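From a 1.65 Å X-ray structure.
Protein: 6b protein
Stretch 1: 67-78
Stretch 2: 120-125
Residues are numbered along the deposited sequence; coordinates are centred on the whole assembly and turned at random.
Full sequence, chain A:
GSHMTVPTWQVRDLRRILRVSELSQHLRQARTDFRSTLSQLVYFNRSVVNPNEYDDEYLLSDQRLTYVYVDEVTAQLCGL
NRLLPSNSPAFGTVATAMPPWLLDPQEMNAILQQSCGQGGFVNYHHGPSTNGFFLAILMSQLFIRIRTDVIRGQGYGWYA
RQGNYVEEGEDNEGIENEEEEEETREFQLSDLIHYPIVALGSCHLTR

Stretch 1 67-78: YVYVDEVTAQLC
Stretch 2 (120-125) GFVNYH

Residues 67-70 end a β-strand, Asp71 turns the chain, and 72-78 begin an α-helix; the second stretch is loop through Asn123 and enters a 3-10 segment at Tyr124. The segments come closest in backbone at Val70 and Val122, CA to CA 6.8 Å; no main-chain hydrogen bond joins the stretches, and the contact buries 272 Å², both sides summed.

Hydrogen bonding across the contact rests on Tyr124 (chi1 -60°, m; chi2 121°). Its CA-to-CB bond runs sideways, but the ring carries its hydroxyl to the strand, where OH donates to Tyr69 O at 2.5 Å, a short bond lying near the ring plane. A water reinforces this point: it accepts from Tyr69 N at 3.0 Å and donates to Tyr124 OH at 3.0 Å, so the hydroxyl serves both backbone polar groups of Tyr69, one directly and one through water.

The other contacts are mostly apolar. Tyr69 (m, phi/psi -81/138) lays CB 4.2 Å from Tyr124 CE2, while its own ring leads away. Val122 (t, -98/135) points toward the first stretch and sits at the strand-helix junction, its CG2 4.2 Å from Val70 CG1 (Val70 m, -149/170) and 4.0 Å from Thr74 CG2. Phe121 (t, chi2 -93°; -62/-48) points its side chain toward the helix and meets Thr74 and Leu77: Leu77 CD2 (chi1 t, chi2 p) lies 4.0 Å from Phe121 CZ, and Thr74 OG1, bonded to Asp71 OD1, lies at the ring edge, 3.8 Å from Phe121 CE1.

Capping fixes the helix start. Asp71 (p, -85/170) is the N-cap: OD2 accepts from Thr74 N at 3.0 Å, and OD1 accepts from Thr74 OG1 (Thr74 m) at 2.6 Å. Helical bonds follow, from Ala75 N to Asp71 O (2.9 Å) through Cys78 N to Thr74 O (2.8 Å). In the second stretch, Asn123 OD1 (chi1 t) accepts from His125 N at 3.0 Å, bracing the turn around Tyr124.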

# COMPACT_ATOMS: atom_id res chain seq x y z
N TYR A 67 3.17 -3.06 1.34
CA TYR A 67 3.19 -1.90 2.23
C TYR A 67 3.47 -0.62 1.49
O TYR A 67 4.37 -0.56 0.64
CB TYR A 67 4.22 -2.14 3.37
CG TYR A 67 3.89 -3.42 4.10
CD1 TYR A 67 4.48 -4.64 3.74
CD2 TYR A 67 2.96 -3.42 5.13
CE1 TYR A 67 4.14 -5.82 4.41
CE2 TYR A 67 2.61 -4.59 5.80
CZ TYR A 67 3.20 -5.78 5.43
OH TYR A 67 2.87 -6.94 6.10
N VAL A 68 2.68 0.41 1.80
CA VAL A 68 2.93 1.76 1.29
C VAL A 68 3.30 2.59 2.51
O VAL A 68 2.49 2.80 3.41
CB VAL A 68 1.71 2.36 0.53
CG1 VAL A 68 1.99 3.80 0.14
CG2 VAL A 68 1.40 1.52 -0.71
N TYR A 69 4.55 3.04 2.55
CA TYR A 69 5.07 3.77 3.70
C TYR A 69 4.66 5.24 3.67
O TYR A 69 4.65 5.88 2.61
CB TYR A 69 6.59 3.57 3.80
CG TYR A 69 6.89 2.14 4.17
CD1 TYR A 69 7.18 1.17 3.19
CD2 TYR A 69 6.80 1.72 5.50
CE1 TYR A 69 7.42 -0.16 3.54
CE2 TYR A 69 7.04 0.39 5.86
CZ TYR A 69 7.35 -0.54 4.89
OH TYR A 69 7.56 -1.84 5.28
N VAL A 70 4.28 5.76 4.84
CA VAL A 70 3.69 7.11 4.95
C VAL A 70 4.06 7.74 6.30
O VAL A 70 4.60 7.07 7.19
CB VAL A 70 2.14 7.08 4.81
CG1 VAL A 70 1.71 6.55 3.45
CG2 VAL A 70 1.51 6.23 5.92
N ASP A 71 3.77 9.03 6.45
CA ASP A 71 3.87 9.71 7.74
C ASP A 71 2.58 9.49 8.55
O ASP A 71 1.59 8.98 8.01
CB ASP A 71 4.10 11.19 7.50
CG ASP A 71 2.96 11.80 6.73
OD1 ASP A 71 2.93 11.64 5.49
OD2 ASP A 71 2.09 12.41 7.37
N GLU A 72 2.55 9.86 9.84
CA GLU A 72 1.37 9.52 10.64
C GLU A 72 0.12 10.29 10.22
O GLU A 72 -0.97 9.73 10.23
CB GLU A 72 1.57 9.64 12.16
CG GLU A 72 0.49 8.84 12.93
CD GLU A 72 0.56 8.94 14.45
OE1 GLU A 72 1.50 9.57 14.99
OE2 GLU A 72 -0.35 8.38 15.10
N VAL A 73 0.28 11.54 9.82
CA VAL A 73 -0.88 12.33 9.37
C VAL A 73 -1.52 11.68 8.14
O VAL A 73 -2.74 11.48 8.09
CB VAL A 73 -0.52 13.81 9.14
CG1 VAL A 73 -1.71 14.57 8.55
CG2 VAL A 73 -0.10 14.45 10.46
N THR A 74 -0.69 11.30 7.18
CA THR A 74 -1.15 10.63 5.97
C THR A 74 -1.77 9.27 6.30
O THR A 74 -2.79 8.90 5.73
CB THR A 74 0.00 10.50 4.96
OG1 THR A 74 0.44 11.81 4.60
CG2 THR A 74 -0.43 9.74 3.70
N ALA A 75 -1.15 8.55 7.23
CA ALA A 75 -1.68 7.25 7.67
C ALA A 75 -3.13 7.40 8.16
O ALA A 75 -4.01 6.63 7.77
CB ALA A 75 -0.79 6.65 8.75
N GLN A 76 -3.37 8.41 8.99
CA GLN A 76 -4.69 8.63 9.58
C GLN A 76 -5.68 9.03 8.48
O GLN A 76 -6.78 8.47 8.41
CB GLN A 76 -4.61 9.71 10.67
CG GLN A 76 -5.76 9.67 11.67
CD GLN A 76 -5.38 10.31 13.00
OE1 GLN A 76 -4.31 10.04 13.55
NE2 GLN A 76 -6.27 11.15 13.51
N LEU A 77 -5.29 9.98 7.64
CA LEU A 77 -6.15 10.43 6.53
C LEU A 77 -6.53 9.27 5.63
O LEU A 77 -7.69 9.10 5.28
CB LEU A 77 -5.45 11.52 5.71
CG LEU A 77 -6.17 11.98 4.43
CD1 LEU A 77 -7.38 12.87 4.77
CD2 LEU A 77 -5.21 12.70 3.50
N CYS A 78 -5.54 8.47 5.24
CA CYS A 78 -5.77 7.40 4.28
C CYS A 78 -6.49 6.21 4.90
O CYS A 78 -7.42 5.68 4.31
CB CYS A 78 -4.46 6.98 3.61
SG CYS A 78 -3.81 8.23 2.54
N GLY A 120 4.82 13.60 -5.84
CA GLY A 120 3.60 12.93 -5.39
C GLY A 120 3.13 13.47 -4.05
O GLY A 120 3.74 14.39 -3.50
N PHE A 121 2.04 12.90 -3.54
CA PHE A 121 1.45 13.30 -2.26
C PHE A 121 2.42 13.08 -1.11
O PHE A 121 2.61 13.97 -0.26
CB PHE A 121 0.17 12.52 -1.99
CG PHE A 121 -0.66 13.07 -0.86
CD1 PHE A 121 -0.51 12.58 0.44
CD2 PHE A 121 -1.59 14.07 -1.09
CE1 PHE A 121 -1.28 13.09 1.49
CE2 PHE A 121 -2.37 14.59 -0.04
CZ PHE A 121 -2.21 14.10 1.25
N VAL A 122 3.01 11.89 -1.09
CA VAL A 122 4.06 11.53 -0.16
C VAL A 122 5.38 11.71 -0.92
O VAL A 122 5.52 11.29 -2.07
CB VAL A 122 3.90 10.06 0.28
CG1 VAL A 122 5.18 9.53 0.93
CG2 VAL A 122 2.73 9.95 1.24
N ASN A 123 6.36 12.33 -0.26
CA ASN A 123 7.65 12.56 -0.88
C ASN A 123 8.74 12.16 0.11
O ASN A 123 9.01 12.89 1.07
CB ASN A 123 7.76 14.04 -1.29
CG ASN A 123 9.10 14.37 -1.93
OD1 ASN A 123 10.04 13.57 -1.92
ND2 ASN A 123 9.19 15.59 -2.49
N TYR A 124 9.35 11.01 -0.14
CA TYR A 124 10.31 10.43 0.81
C TYR A 124 11.61 11.20 0.92
O TYR A 124 12.40 10.97 1.83
CB TYR A 124 10.61 8.97 0.45
CG TYR A 124 9.39 8.08 0.46
CD1 TYR A 124 8.99 7.40 -0.69
CD2 TYR A 124 8.62 7.93 1.62
CE1 TYR A 124 7.86 6.57 -0.69
CE2 TYR A 124 7.48 7.10 1.62
CZ TYR A 124 7.11 6.42 0.46
OH TYR A 124 6.00 5.59 0.48
N HIS A 125 11.82 12.14 -0.00
CA HIS A 125 13.07 12.89 -0.06
C HIS A 125 13.23 13.89 1.09
O HIS A 125 14.33 14.38 1.34
CB HIS A 125 13.26 13.50 -1.45
CG HIS A 125 13.42 12.46 -2.51
ND1 HIS A 125 14.65 12.09 -3.01
CD2 HIS A 125 12.52 11.63 -3.10
CE1 HIS A 125 14.50 11.11 -3.89
NE2 HIS A 125 13.21 10.81 -3.96
O HOH W 1 6.04 2.58 -0.01